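Local coordinates for hypothetical protein TT1465 (Thermus thermophilus, PDB 1WEK) that is of unknown function but has a Rossmann-like alpha/beta fold built on a parallel beta sheet, at residues G62-G76 with V84-G97. Numbering follows the deposited sequence.
Sequences GRALAEAGFGVVTGG and VNRGAYEAGGVSVG
Thr74 OG1 donates a short hydrogen bond to Asn85 OD1 (2.5 Å). The donor sits 19° off the carbonyl plane. A chi1 of 74° sets OG1 between the backbone N and the carbonyl carbon, where it also accepts from Gly76 N in an ST turn. The Asn85 amide is gripped from its nitrogen as well. Asn85 ND2 donates to Ser95 OG (2.7 Å) and, over a longer 3.3 Å, to Val96 O. Thr74 N reaches that same Val96 O from the other face of its carbonyl. Val72 CG2 presses on Ala88 CB, a tight 3.4 Å. These contacts close the right-handed beta-alpha-beta unit of strand 71-74, helix 79-90 and strand 95-100, within a Rossmann-like parallel sheet. Val72 N bonds to Val94 O, and Val96 N returns to Val72 O at 2.7 Å. On the sheet face opposite Val72 and Thr74, Val73 and Val96 lie side by side. Helix segments 62-68 and 84-90 pack closely through small residues; their axes come within 6.8 Å and cross at -37°. Gly62 meets Gly87 backbone to backbone, and Ala66 CB touches Ala91 CB at 3.9 Å. Two waters bridge Phe70 O to the backbone of Val94. Further out, Asn109 donates to Asn85 OD1, and Ser95 OG bonds to Tyr111 O.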
ATOM      1  N   GLY A  62      -5.940 -15.701  36.196  1.00 14.41           N
ATOM      2  CA  GLY A  62      -6.596 -14.565  35.576  1.00 15.69           C
ATOM      3  C   GLY A  62      -6.983 -13.524  36.605  1.00 18.65           C
ATOM      4  O   GLY A  62      -6.729 -12.338  36.420  1.00 19.28           O
ATOM      5  N   ARG A  63      -7.604 -13.968  37.692  1.00 17.34           N
ATOM      6  CA  ARG A  63      -8.001 -13.069  38.764  1.00 22.00           C
ATOM      7  C   ARG A  63      -6.789 -12.400  39.453  1.00 21.55           C
ATOM      8  O   ARG A  63      -6.818 -11.202  39.766  1.00 23.81           O
ATOM      9  CB  ARG A  63      -8.821 -13.841  39.799  1.00 19.89           C
ATOM     10  CG  ARG A  63      -9.057 -13.081  41.081  1.00 18.34           C
ATOM     11  CD  ARG A  63      -8.982 -14.021  42.268  1.00 23.69           C
ATOM     12  NE  ARG A  63     -10.258 -14.663  42.552  1.00 22.22           N
ATOM     13  CZ  ARG A  63     -10.387 -15.890  43.044  1.00 20.87           C
ATOM     14  NH1 ARG A  63      -9.314 -16.635  43.298  1.00 14.01           N
ATOM     15  NH2 ARG A  63     -11.596 -16.357  43.321  1.00 20.08           N
ATOM     16  N   ALA A  64      -5.731 -13.170  39.701  1.00 20.17           N
ATOM     17  CA  ALA A  64      -4.546 -12.618  40.362  1.00 16.49           C
ATOM     18  C   ALA A  64      -3.866 -11.532  39.526  1.00 17.26           C
ATOM     19  O   ALA A  64      -3.529 -10.459  40.038  1.00 17.30           O
ATOM     20  CB  ALA A  64      -3.575 -13.709  40.667  1.00  7.52           C
ATOM     21  N   LEU A  65      -3.674 -11.796  38.240  1.00 15.89           N
ATOM     22  CA  LEU A  65      -3.023 -10.813  37.377  1.00 17.02           C
ATOM     23  C   LEU A  65      -3.779  -9.480  37.325  1.00 14.11           C
ATOM     24  O   LEU A  65      -3.174  -8.416  37.385  1.00 15.47           O
ATOM     25  CB  LEU A  65      -2.863 -11.388  35.985  1.00 11.01           C
ATOM     26  CG  LEU A  65      -1.888 -12.561  35.906  1.00 14.41           C
ATOM     27  CD1 LEU A  65      -2.155 -13.362  34.635  1.00  7.91           C
ATOM     28  CD2 LEU A  65      -0.458 -12.028  35.947  1.00  8.12           C
ATOM     29  N   ALA A  66      -5.098  -9.542  37.210  1.00 18.71           N
ATOM     30  CA  ALA A  66      -5.925  -8.337  37.189  1.00 19.13           C
ATOM     31  C   ALA A  66      -5.733  -7.578  38.498  1.00 22.11           C
ATOM     32  O   ALA A  66      -5.545  -6.356  38.511  1.00 23.86           O
ATOM     33  CB  ALA A  66      -7.381  -8.712  37.031  1.00 18.60           C
ATOM     34  N   GLU A  67      -5.771  -8.312  39.604  1.00 21.08           N
ATOM     35  CA  GLU A  67      -5.604  -7.697  40.914  1.00 20.43           C
ATOM     36  C   GLU A  67      -4.265  -6.964  40.980  1.00 21.32           C
ATOM     37  O   GLU A  67      -4.194  -5.809  41.421  1.00 20.79           O
ATOM     38  CB  GLU A  67      -5.689  -8.766  42.012  1.00 16.42           C
ATOM     39  CG  GLU A  67      -7.115  -9.165  42.396  1.00 17.91           C
ATOM     40  CD  GLU A  67      -7.151 -10.415  43.283  1.00 22.92           C
ATOM     41  OE1 GLU A  67      -8.239 -10.786  43.782  1.00 24.06           O
ATOM     42  OE2 GLU A  67      -6.085 -11.038  43.474  1.00 19.48           O
ATOM     43  N   ALA A  68      -3.207  -7.635  40.527  1.00 19.99           N
ATOM     44  CA  ALA A  68      -1.860  -7.060  40.529  1.00 18.83           C
ATOM     45  C   ALA A  68      -1.714  -5.903  39.540  1.00 20.32           C
ATOM     46  O   ALA A  68      -0.709  -5.182  39.544  1.00 24.09           O
ATOM     47  CB  ALA A  68      -0.840  -8.138  40.214  1.00 18.98           C
ATOM     48  N   GLY A  69      -2.707  -5.725  38.682  1.00 20.39           N
ATOM     49  CA  GLY A  69      -2.634  -4.644  37.725  1.00 20.82           C
ATOM     50  C   GLY A  69      -2.288  -4.998  36.288  1.00 18.46           C
ATOM     51  O   GLY A  69      -2.019  -4.096  35.496  1.00 17.51           O
ATOM     52  N   PHE A  70      -2.270  -6.282  35.936  1.00 21.97           N
ATOM     53  CA  PHE A  70      -1.976  -6.669  34.548  1.00 19.90           C
ATOM     54  C   PHE A  70      -3.256  -6.934  33.760  1.00 21.45           C
ATOM     55  O   PHE A  70      -4.321  -7.203  34.332  1.00 25.20           O
ATOM     56  CB  PHE A  70      -1.136  -7.954  34.474  1.00 20.59           C
ATOM     57  CG  PHE A  70       0.196  -7.857  35.136  1.00 17.94           C
ATOM     58  CD1 PHE A  70       0.345  -8.200  36.473  1.00 15.03           C
ATOM     59  CD2 PHE A  70       1.297  -7.395  34.431  1.00 15.17           C
ATOM     60  CE1 PHE A  70       1.566  -8.085  37.101  1.00 14.97           C
ATOM     61  CE2 PHE A  70       2.534  -7.270  35.048  1.00 14.33           C
ATOM     62  CZ  PHE A  70       2.673  -7.614  36.385  1.00 15.74           C
ATOM     63  N   GLY A  71      -3.142  -6.841  32.441  1.00 19.36           N
ATOM     64  CA  GLY A  71      -4.256  -7.158  31.573  1.00 15.83           C
ATOM     65  C   GLY A  71      -3.880  -8.527  31.012  1.00 18.46           C
ATOM     66  O   GLY A  71      -2.694  -8.812  30.828  1.00 15.92           O
ATOM     67  N   VAL A  72      -4.853  -9.398  30.775  1.00 17.09           N
ATOM     68  CA  VAL A  72      -4.528 -10.701  30.218  1.00 18.79           C
ATOM     69  C   VAL A  72      -4.943 -10.750  28.759  1.00 19.22           C
ATOM     70  O   VAL A  72      -5.959 -10.158  28.368  1.00 19.84           O
ATOM     71  CB  VAL A  72      -5.220 -11.863  30.977  1.00 16.63           C
ATOM     72  CG1 VAL A  72      -4.755 -11.883  32.415  1.00 18.35           C
ATOM     73  CG2 VAL A  72      -6.732 -11.728  30.901  1.00 19.34           C
ATOM     74  N   VAL A  73      -4.128 -11.429  27.960  1.00 17.16           N
ATOM     75  CA  VAL A  73      -4.383 -11.604  26.539  1.00 14.04           C
ATOM     76  C   VAL A  73      -4.388 -13.109  26.279  1.00 15.67           C
ATOM     77  O   VAL A  73      -3.403 -13.794  26.577  1.00 16.73           O
ATOM     78  CB  VAL A  73      -3.283 -10.949  25.690  1.00 14.31           C
ATOM     79  CG1 VAL A  73      -3.613 -11.091  24.219  1.00 15.18           C
ATOM     80  CG2 VAL A  73      -3.145  -9.483  26.058  1.00 14.90           C
ATOM     81  N   THR A  74      -5.505 -13.622  25.765  1.00 11.72           N
ATOM     82  CA  THR A  74      -5.644 -15.044  25.470  1.00 14.06           C
ATOM     83  C   THR A  74      -6.170 -15.183  24.042  1.00 15.40           C
ATOM     84  O   THR A  74      -6.409 -14.181  23.359  1.00 13.61           O
ATOM     85  CB  THR A  74      -6.674 -15.736  26.385  1.00 12.54           C
ATOM     86  OG1 THR A  74      -7.997 -15.344  25.989  1.00 11.46           O
ATOM     87  CG2 THR A  74      -6.451 -15.382  27.820  1.00  9.68           C
ATOM     88  N   GLY A  75      -6.358 -16.423  23.597  1.00 13.28           N
ATOM     89  CA  GLY A  75      -6.883 -16.646  22.259  1.00 14.16           C
ATOM     90  C   GLY A  75      -8.402 -16.492  22.192  1.00 17.38           C
ATOM     91  O   GLY A  75      -9.025 -16.795  21.166  1.00 18.15           O
ATOM     92  N   GLY A  76      -9.007 -16.036  23.288  1.00 17.10           N
ATOM     93  CA  GLY A  76     -10.451 -15.832  23.321  1.00 17.36           C
ATOM     94  C   GLY A  76     -11.324 -17.074  23.233  1.00 19.05           C
ATOM     95  O   GLY A  76     -12.548 -16.954  23.202  1.00 19.05           O
ATOM     96  N   VAL A  84      -9.244 -18.049  32.195  1.00 18.76           N
ATOM     97  CA  VAL A  84      -8.292 -16.959  32.388  1.00 18.22           C
ATOM     98  C   VAL A  84      -8.916 -15.595  32.090  1.00 16.99           C
ATOM     99  O   VAL A  84      -8.681 -14.649  32.825  1.00 17.84           O
ATOM    100  CB  VAL A  84      -7.040 -17.112  31.503  1.00 17.88           C
ATOM    101  CG1 VAL A  84      -6.148 -15.868  31.664  1.00  9.53           C
ATOM    102  CG2 VAL A  84      -6.275 -18.380  31.881  1.00 13.64           C
ATOM    103  N   ASN A  85      -9.686 -15.491  31.006  1.00 15.87           N
ATOM    104  CA  ASN A  85     -10.355 -14.230  30.659  1.00 15.81           C
ATOM    105  C   ASN A  85     -11.401 -13.897  31.730  1.00 19.48           C
ATOM    106  O   ASN A  85     -11.580 -12.734  32.115  1.00 18.83           O
ATOM    107  CB  ASN A  85     -11.077 -14.334  29.318  1.00 13.14           C
ATOM    108  CG  ASN A  85     -10.140 -14.293  28.128  1.00 15.18           C
ATOM    109  OD1 ASN A  85     -10.109 -15.220  27.326  1.00 16.35           O
ATOM    110  ND2 ASN A  85      -9.394 -13.204  27.993  1.00 14.59           N
ATOM    111  N   ARG A  86     -12.102 -14.932  32.192  1.00 20.32           N
ATOM    112  CA  ARG A  86     -13.137 -14.772  33.203  1.00 22.56           C
ATOM    113  C   ARG A  86     -12.577 -14.264  34.523  1.00 21.81           C
ATOM    114  O   ARG A  86     -13.123 -13.340  35.124  1.00 23.60           O
ATOM    115  CB  ARG A  86     -13.853 -16.095  33.439  1.00 21.64           C
ATOM    116  CG  ARG A  86     -15.129 -15.960  34.262  1.00 21.96           C
ATOM    117  CD  ARG A  86     -15.815 -17.311  34.415  1.00 26.86           C
ATOM    118  NE  ARG A  86     -17.132 -17.200  35.025  1.00 31.08           N
ATOM    119  CZ  ARG A  86     -17.939 -18.236  35.239  1.00 34.19           C
ATOM    120  NH1 ARG A  86     -17.554 -19.456  34.888  1.00 29.99           N
ATOM    121  NH2 ARG A  86     -19.127 -18.051  35.803  1.00 32.54           N
ATOM    122  N   GLY A  87     -11.492 -14.875  34.974  1.00 18.35           N
ATOM    123  CA  GLY A  87     -10.897 -14.450  36.222  1.00 19.80           C
ATOM    124  C   GLY A  87     -10.542 -12.982  36.171  1.00 18.82           C
ATOM    125  O   GLY A  87     -10.770 -12.244  37.132  1.00 23.17           O
ATOM    126  N   ALA A  88      -9.990 -12.561  35.040  1.00 15.22           N
ATOM    127  CA  ALA A  88      -9.586 -11.182  34.839  1.00 16.32           C
ATOM    128  C   ALA A  88     -10.813 -10.290  34.741  1.00 18.66           C
ATOM    129  O   ALA A  88     -10.936  -9.295  35.457  1.00 14.73           O
ATOM    130  CB  ALA A  88      -8.769 -11.061  33.576  1.00 15.79           C
ATOM    131  N   TYR A  89     -11.710 -10.661  33.837  1.00 17.56           N
ATOM    132  CA  TYR A  89     -12.936  -9.919  33.620  1.00 22.50           C
ATOM    133  C   TYR A  89     -13.656  -9.652  34.934  1.00 22.63           C
ATOM    134  O   TYR A  89     -13.917  -8.504  35.292  1.00 23.04           O
ATOM    135  CB  TYR A  89     -13.873 -10.701  32.710  1.00 21.32           C
ATOM    136  CG  TYR A  89     -15.006  -9.878  32.156  1.00 26.51           C
ATOM    137  CD1 TYR A  89     -14.771  -8.935  31.157  1.00 29.16           C
ATOM    138  CD2 TYR A  89     -16.319 -10.087  32.573  1.00 25.70           C
ATOM    139  CE1 TYR A  89     -15.805  -8.229  30.574  1.00 29.77           C
ATOM    140  CE2 TYR A  89     -17.369  -9.379  31.993  1.00 31.15           C
ATOM    141  CZ  TYR A  89     -17.101  -8.455  30.990  1.00 33.34           C
ATOM    142  OH  TYR A  89     -18.127  -7.774  30.369  1.00 36.26           O
ATOM    143  N   GLU A  90     -13.959 -10.722  35.658  1.00 20.44           N
ATOM    144  CA  GLU A  90     -14.678 -10.582  36.912  1.00 21.30           C
ATOM    145  C   GLU A  90     -13.952  -9.826  38.010  1.00 21.83           C
ATOM    146  O   GLU A  90     -14.584  -9.417  38.978  1.00 29.08           O
ATOM    147  CB  GLU A  90     -15.130 -11.947  37.404  1.00 19.54           C
ATOM    148  CG  GLU A  90     -16.274 -12.518  36.563  1.00 21.00           C
ATOM    149  CD  GLU A  90     -16.611 -13.951  36.937  1.00 23.13           C
ATOM    150  OE1 GLU A  90     -15.931 -14.509  37.826  1.00 21.86           O
ATOM    151  OE2 GLU A  90     -17.548 -14.522  36.337  1.00 27.36           O
ATOM    152  N   ALA A  91     -12.642  -9.627  37.875  1.00 21.12           N
ATOM    153  CA  ALA A  91     -11.907  -8.866  38.884  1.00 19.44           C
ATOM    154  C   ALA A  91     -11.740  -7.442  38.374  1.00 19.88           C
ATOM    155  O   ALA A  91     -10.985  -6.649  38.938  1.00 23.60           O
ATOM    156  CB  ALA A  91     -10.546  -9.484  39.176  1.00 11.31           C
ATOM    157  N   GLY A  92     -12.455  -7.136  37.295  1.00 22.30           N
ATOM    158  CA  GLY A  92     -12.421  -5.806  36.715  1.00 20.78           C
ATOM    159  C   GLY A  92     -11.174  -5.437  35.945  1.00 20.71           C
ATOM    160  O   GLY A  92     -10.877  -4.255  35.777  1.00 23.22           O
ATOM    161  N   GLY A  93     -10.432  -6.427  35.470  1.00 20.15           N
ATOM    162  CA  GLY A  93      -9.230  -6.101  34.722  1.00 18.98           C
ATOM    163  C   GLY A  93      -9.435  -6.150  33.219  1.00 19.81           C
ATOM    164  O   GLY A  93     -10.481  -6.591  32.732  1.00 20.39           O
ATOM    165  N   VAL A  94      -8.442  -5.667  32.482  1.00 18.19           N
ATOM    166  CA  VAL A  94      -8.485  -5.696  31.030  1.00 17.42           C
ATOM    167  C   VAL A  94      -8.351  -7.161  30.575  1.00 21.93           C
ATOM    168  O   VAL A  94      -7.377  -7.838  30.925  1.00 19.68           O
ATOM    169  CB  VAL A  94      -7.312  -4.906  30.434  1.00 17.78           C
ATOM    170  CG1 VAL A  94      -7.209  -5.171  28.929  1.00  8.76           C
ATOM    171  CG2 VAL A  94      -7.492  -3.417  30.721  1.00 14.57           C
ATOM    172  N   SER A  95      -9.325  -7.648  29.807  1.00 18.40           N
ATOM    173  CA  SER A  95      -9.266  -9.015  29.309  1.00 19.64           C
ATOM    174  C   SER A  95      -9.319  -9.006  27.784  1.00 18.47           C
ATOM    175  O   SER A  95     -10.333  -8.623  27.205  1.00 16.65           O
ATOM    176  CB  SER A  95     -10.432  -9.844  29.861  1.00 19.10           C
ATOM    177  OG  SER A  95     -10.314 -11.200  29.464  1.00 23.61           O
ATOM    178  N   VAL A  96      -8.235  -9.440  27.138  1.00 16.79           N
ATOM    179  CA  VAL A  96      -8.171  -9.465  25.679  1.00 11.35           C
ATOM    180  C   VAL A  96      -8.220 -10.868  25.067  1.00 17.35           C
ATOM    181  O   VAL A  96      -7.634 -11.833  25.581  1.00 13.14           O
ATOM    182  CB  VAL A  96      -6.887  -8.751  25.163  1.00 12.45           C
ATOM    183  CG1 VAL A  96      -6.860  -8.760  23.636  1.00  9.35           C
ATOM    184  CG2 VAL A  96      -6.837  -7.302  25.686  1.00 10.79           C
ATOM    185  N   GLY A  97      -8.935 -10.974  23.957  1.00 19.46           N
ATOM    186  CA  GLY A  97      -9.039 -12.246  23.275  1.00 19.81           C
ATOM    187  C   GLY A  97      -8.604 -12.058  21.838  1.00 20.28           C
ATOM    188  O   GLY A  97      -9.071 -11.139  21.164  1.00 20.10           O
TER
HETATM  189  O   HOH W   1      -5.871  -5.130  33.977  1.00 23.83           O
HETATM  190  O   HOH W   2      -6.811  -8.155  33.500  1.00 33.60           O